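Local atomic coordinates of hypothetical protein ta1320 (Thermoplasma acidophilum, PDB entry 1NE2), a protein that is of unknown function but is probably a methyltransferase, a class of enzyme that generally uses S-adenosylmethionine. Residues 165-170 with 191-196; 76-81 with 96-101. All blocks are in the same frame, centred on the assembly; numbering follows the deposited sequence.

Contact 1 (165-170 with 191-196); sequences FREEKV and VIFGVR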
loop_
_atom_site.group_PDB
_atom_site.type_symbol
_atom_site.label_atom_id
_atom_site.label_comp_id
_atom_site.label_asym_id
_atom_site.label_seq_id
_atom_site.Cartn_x
_atom_site.Cartn_y
_atom_site.Cartn_z
ATOM N N PHE B 165 22.177 -6.233 -0.723
ATOM C CA PHE B 165 22.888 -5.581 -1.812
ATOM C C PHE B 165 23.469 -4.241 -1.377
ATOM O O PHE B 165 24.251 -3.635 -2.105
ATOM C CB PHE B 165 21.974 -5.429 -3.032
ATOM C CG PHE B 165 20.727 -4.652 -2.769
ATOM C CD1 PHE B 165 20.735 -3.265 -2.829
ATOM C CD2 PHE B 165 19.533 -5.311 -2.478
ATOM C CE1 PHE B 165 19.574 -2.538 -2.611
ATOM C CE2 PHE B 165 18.364 -4.593 -2.256
ATOM C CZ PHE B 165 18.388 -3.198 -2.324
ATOM N N ARG B 166 23.096 -3.788 -0.182
ATOM C CA ARG B 166 23.633 -2.544 0.351
ATOM C C ARG B 166 23.858 -2.597 1.858
ATOM O O ARG B 166 22.982 -3.018 2.618
ATOM C CB ARG B 166 22.718 -1.350 0.023
ATOM C CG ARG B 166 23.227 -0.015 0.597
ATOM C CD ARG B 166 22.473 1.180 0.013
ATOM N NE ARG B 166 22.537 1.145 -1.445
ATOM C CZ ARG B 166 21.478 1.207 -2.247
ATOM N NH1 ARG B 166 20.260 1.317 -1.735
ATOM N NH2 ARG B 166 21.635 1.111 -3.565
ATOM N N GLU B 167 25.068 -2.216 2.265
ATOM C CA GLU B 167 25.458 -2.119 3.670
ATOM C C GLU B 167 26.427 -0.962 3.609
ATOM O O GLU B 167 27.633 -1.137 3.425
ATOM C CB GLU B 167 26.176 -3.362 4.186
ATOM C CG GLU B 167 26.352 -3.282 5.692
ATOM C CD GLU B 167 27.082 -4.467 6.282
ATOM O OE1 GLU B 167 27.061 -5.551 5.669
ATOM O OE2 GLU B 167 27.659 -4.309 7.376
ATOM N N GLU B 168 25.869 0.231 3.751
ATOM C CA GLU B 168 26.626 1.457 3.624
ATOM C C GLU B 168 26.825 2.254 4.902
ATOM O O GLU B 168 25.889 2.466 5.673
ATOM C CB GLU B 168 25.928 2.323 2.578
ATOM C CG GLU B 168 26.581 3.657 2.309
ATOM C CD GLU B 168 25.759 4.495 1.360
ATOM O OE1 GLU B 168 24.738 3.986 0.851
ATOM O OE2 GLU B 168 26.132 5.657 1.117
ATOM N N LYS B 169 28.055 2.711 5.110
ATOM C CA LYS B 169 28.369 3.502 6.286
ATOM C C LYS B 169 28.037 4.967 6.012
ATOM O O LYS B 169 28.425 5.519 4.984
ATOM C CB LYS B 169 29.856 3.363 6.633
ATOM C CG LYS B 169 30.293 4.179 7.837
ATOM C CD LYS B 169 31.787 4.037 8.105
ATOM C CE LYS B 169 32.616 4.628 6.973
ATOM N NZ LYS B 169 34.081 4.568 7.258
ATOM N N VAL B 170 27.299 5.580 6.926
ATOM C CA VAL B 170 26.935 6.986 6.810
ATOM C C VAL B 170 27.225 7.611 8.166
ATOM O O VAL B 170 27.024 6.984 9.204
ATOM C CB VAL B 170 25.438 7.175 6.451
ATOM C CG1 VAL B 170 25.150 6.564 5.092
ATOM C CG2 VAL B 170 24.564 6.542 7.501
ATOM N N VAL B 191 24.293 2.973 9.719
ATOM C CA VAL B 191 24.388 2.023 8.625
ATOM C C VAL B 191 23.089 1.940 7.839
ATOM O O VAL B 191 21.996 1.957 8.412
ATOM C CB VAL B 191 24.765 0.606 9.139
ATOM C CG1 VAL B 191 23.668 0.057 10.041
ATOM C CG2 VAL B 191 25.005 -0.326 7.959
ATOM N N ILE B 192 23.230 1.870 6.521
ATOM C CA ILE B 192 22.105 1.747 5.609
ATOM C C ILE B 192 22.132 0.350 5.010
ATOM O O ILE B 192 23.152 -0.072 4.455
ATOM C CB ILE B 192 22.192 2.767 4.450
ATOM C CG1 ILE B 192 21.933 4.184 4.972
ATOM C CG2 ILE B 192 21.178 2.403 3.353
ATOM C CD1 ILE B 192 22.119 5.263 3.910
ATOM N N PHE B 193 21.016 -0.360 5.135
ATOM C CA PHE B 193 20.873 -1.707 4.589
ATOM C C PHE B 193 19.821 -1.710 3.492
ATOM O O PHE B 193 18.797 -1.048 3.619
ATOM C CB PHE B 193 20.432 -2.693 5.678
ATOM C CG PHE B 193 21.560 -3.247 6.489
ATOM C CD1 PHE B 193 22.469 -4.133 5.919
ATOM C CD2 PHE B 193 21.727 -2.876 7.821
ATOM C CE1 PHE B 193 23.535 -4.643 6.669
ATOM C CE2 PHE B 193 22.790 -3.382 8.578
ATOM C CZ PHE B 193 23.691 -4.265 7.997
ATOM N N GLY B 194 20.104 -2.448 2.421
ATOM C CA GLY B 194 19.183 -2.616 1.311
ATOM C C GLY B 194 19.186 -4.117 1.102
ATOM O O GLY B 194 20.254 -4.695 0.880
ATOM N N VAL B 195 18.018 -4.751 1.182
ATOM C CA VAL B 195 17.927 -6.208 1.051
ATOM C C VAL B 195 16.809 -6.674 0.117
ATOM O O VAL B 195 15.713 -6.099 0.111
ATOM C CB VAL B 195 17.667 -6.864 2.437
ATOM C CG1 VAL B 195 17.932 -8.364 2.365
ATOM C CG2 VAL B 195 18.528 -6.205 3.509
ATOM N N ARG B 196 17.087 -7.705 -0.681
ATOM C CA ARG B 196 16.068 -8.266 -1.568
ATOM C C ARG B 196 15.539 -9.526 -0.888
ATOM O O ARG B 196 16.293 -10.463 -0.634
ATOM C CB ARG B 196 16.659 -8.625 -2.933
ATOM C CG ARG B 196 15.671 -9.303 -3.874
ATOM C CD ARG B 196 14.446 -8.431 -4.116
ATOM N NE ARG B 196 13.595 -8.955 -5.186
ATOM C CZ ARG B 196 12.821 -10.032 -5.079
ATOM N NH1 ARG B 196 12.775 -10.712 -3.943
ATOM N NH2 ARG B 196 12.100 -10.435 -6.117
#

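Contact 2 (76-81 with 96-101); sequences SVTAFD and GVNFMV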
loop_
_atom_site.group_PDB
_atom_site.type_symbol
_atom_site.label_atom_id
_atom_site.label_comp_id
_atom_site.label_asym_id
_atom_site.label_seq_id
_atom_site.Cartn_x
_atom_site.Cartn_y
_atom_site.Cartn_z
ATOM N N SER B 76 1.650 4.186 -3.873
ATOM C CA SER B 76 0.872 4.210 -2.641
ATOM C C SER B 76 1.847 4.166 -1.483
ATOM O O SER B 76 2.888 3.513 -1.566
ATOM C CB SER B 76 -0.094 3.017 -2.580
ATOM O OG SER B 76 0.576 1.794 -2.807
ATOM N N VAL B 77 1.530 4.888 -0.413
ATOM C CA VAL B 77 2.400 4.903 0.750
ATOM C C VAL B 77 1.572 4.669 2.005
ATOM O O VAL B 77 0.553 5.324 2.229
ATOM C CB VAL B 77 3.149 6.249 0.908
ATOM C CG1 VAL B 77 4.105 6.163 2.092
ATOM C CG2 VAL B 77 3.926 6.585 -0.371
ATOM N N THR B 78 2.011 3.716 2.812
ATOM C CA THR B 78 1.333 3.402 4.058
ATOM C C THR B 78 2.412 3.565 5.123
ATOM O O THR B 78 3.579 3.273 4.879
ATOM C CB THR B 78 0.771 1.967 4.010
ATOM O OG1 THR B 78 -0.321 1.928 3.076
ATOM C CG2 THR B 78 0.294 1.514 5.382
ATOM N N ALA B 79 2.044 4.072 6.290
ATOM C CA ALA B 79 3.036 4.285 7.337
ATOM C C ALA B 79 2.380 4.116 8.692
ATOM O O ALA B 79 1.242 4.525 8.880
ATOM C CB ALA B 79 3.633 5.689 7.211
ATOM N N PHE B 80 3.102 3.527 9.639
ATOM C CA PHE B 80 2.538 3.298 10.960
ATOM C C PHE B 80 3.517 3.576 12.088
ATOM O O PHE B 80 4.735 3.559 11.904
ATOM C CB PHE B 80 2.040 1.854 11.057
ATOM C CG PHE B 80 3.142 0.825 11.053
ATOM C CD1 PHE B 80 3.719 0.395 12.247
ATOM C CD2 PHE B 80 3.589 0.272 9.854
ATOM C CE1 PHE B 80 4.725 -0.575 12.245
ATOM C CE2 PHE B 80 4.590 -0.697 9.837
ATOM C CZ PHE B 80 5.160 -1.122 11.036
ATOM N N ASP B 81 2.961 3.838 13.265
ATOM C CA ASP B 81 3.748 4.107 14.458
ATOM C C ASP B 81 2.857 3.726 15.626
ATOM O O ASP B 81 1.633 3.783 15.524
ATOM C CB ASP B 81 4.107 5.591 14.569
ATOM C CG ASP B 81 5.278 5.833 15.507
ATOM O OD1 ASP B 81 6.424 5.878 15.017
ATOM O OD2 ASP B 81 5.062 5.957 16.735
ATOM N N GLY B 96 -1.555 12.835 1.848
ATOM C CA GLY B 96 -1.667 11.843 0.792
ATOM C C GLY B 96 -1.214 10.458 1.214
ATOM O O GLY B 96 -1.458 9.470 0.518
ATOM N N VAL B 97 -0.548 10.384 2.360
ATOM C CA VAL B 97 -0.051 9.117 2.878
ATOM C C VAL B 97 -1.061 8.442 3.798
ATOM O O VAL B 97 -1.765 9.107 4.564
ATOM C CB VAL B 97 1.253 9.319 3.668
ATOM C CG1 VAL B 97 1.602 8.054 4.440
ATOM C CG2 VAL B 97 2.386 9.697 2.714
ATOM N N ASN B 98 -1.123 7.119 3.711
ATOM C CA ASN B 98 -2.019 6.328 4.540
ATOM C C ASN B 98 -1.353 6.078 5.897
ATOM O O ASN B 98 -0.684 5.062 6.096
ATOM C CB ASN B 98 -2.334 5.003 3.825
ATOM C CG ASN B 98 -3.159 4.053 4.675
ATOM O OD1 ASN B 98 -4.014 4.478 5.462
ATOM N ND2 ASN B 98 -2.917 2.755 4.511
ATOM N N PHE B 99 -1.526 7.023 6.823
ATOM C CA PHE B 99 -0.959 6.910 8.167
ATOM C C PHE B 99 -1.908 6.182 9.112
ATOM O O PHE B 99 -3.123 6.340 9.030
ATOM C CB PHE B 99 -0.666 8.295 8.748
ATOM C CG PHE B 99 0.558 8.949 8.182
ATOM C CD1 PHE B 99 1.828 8.471 8.494
ATOM C CD2 PHE B 99 0.443 10.061 7.354
ATOM C CE1 PHE B 99 2.965 9.096 7.992
ATOM C CE2 PHE B 99 1.573 10.690 6.847
ATOM C CZ PHE B 99 2.836 10.210 7.166
HETATM N N MSE B 100 -1.344 5.395 10.019
HETATM C CA MSE B 100 -2.148 4.651 10.977
HETATM C C MSE B 100 -1.376 4.376 12.253
HETATM O O MSE B 100 -0.148 4.277 12.246
HETATM C CB MSE B 100 -2.582 3.320 10.362
HETATM C CG MSE B 100 -1.405 2.499 9.855
HETATM SE SE MSE B 100 -1.935 0.867 8.999
HETATM C CE MSE B 100 -2.580 1.615 7.348
ATOM N N VAL B 101 -2.105 4.270 13.359
ATOM C CA VAL B 101 -1.494 3.949 14.636
ATOM C C VAL B 101 -1.567 2.428 14.690
ATOM O O VAL B 101 -2.629 1.848 14.469
ATOM C CB VAL B 101 -2.297 4.536 15.822
ATOM C CG1 VAL B 101 -1.652 4.127 17.138
ATOM C CG2 VAL B 101 -2.353 6.053 15.713
HETATM O O HOH W 1 -0.399 7.144 -0.799
#

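Contact 1 (165-170 with 191-196)
F165 has chi1 58°, which puts CG between its backbone N and carbonyl carbon. Its ring lies with G194 CA over one face as a CH-pi contact, 4.1 Å from the ring centroid. E167 has CG anti to N (chi1 -171°), which places CG against F193 CE1 at 3.3 Å. Beyond CG the extended chain carries the carboxylate on alongside the F193 ring. The strands are antiparallel, and F165 and R166 both face G194 in a classic beta bulge. The pair joins edge strand 162-173 to its inner neighbour through backbone bonds and apolar contacts. G194 O accepts two bonds, from F165 N at 2.9 Å and from R166 N at 3.2 Å. The R166 N-H comes in the carbonyl plane, on a lone pair. Past the bulge the regular pattern resumes, with E168 N bonding I192 O at 2.8 Å. The carboxylate of E167 forms salt bridges with R151 and R155 of helix 151-161. On the face of R166, E168 and I192, I192 CD1 meets V170 CG1 at 3.5 Å. R166 CD passes I192 CG2, and its guanidinium ends in a salt bridge with D47. The charged tips of E167 and R166 thus find their partners outside the strand pair, while their carbon stems pack across it.

Contact 2 (76-81 with 96-101)
Strand 76-81 runs parallel to strand 98-101, their axes 19° apart, with N98 N to V77 O and A79 N to N98 O among the backbone bonds. The two strands and helix 84-93 form a beta-alpha-beta unit of the Rossmann-like fold. On the face turned to helices 64-71 and 84-93, A79 CB sits 3.6 Å from F99 CD1. V97 CG1 lies over the centre of the F99 ring, 3.5 Å above its plane, and also meets V77 CG1. On the other face T78 and N98 lie side by side. N98 has CG anti to N (chi1 175°), and its ND2 gives T78 OG1 a bond of 3.1 Å, nearly in the amide plane. ND2 also bonds E75 O of the second subunit, and T78 OG1 bonds S76 OG of that subunit. A valine in place of T78 would probably leave N98 ND2 without its acceptor within the chain and S76 of the second subunit without this hydroxyl partner. D81 OD1 takes the N-H of G61, possibly in a cofactor loop, and OD2 that of D83. At the start of the pair, one water accepts from V77 N and donates to G96 O at 2.9 Å.

Both contacts belong to one mixed sheet, but they share no strand. Contact 2 joins outermost strand 98-101 to 76-81, and contact 1 joins outermost strand 162-173 to 187-197. They lie on opposite sides of the chain's centre, with their own centres about 24 Å apart. Contact 2 is the more buried and is parallel, as expected of a beta-alpha-beta unit. Contact 1 is partly buried and antiparallel, and has no helix between its segments. Their polar chemistry differs too. Charged side chains in contact 1 reach partners in the same chain. In contact 2 a neutral amide and hydroxyl bond each other and the second subunit, so that edge takes part in the dimer.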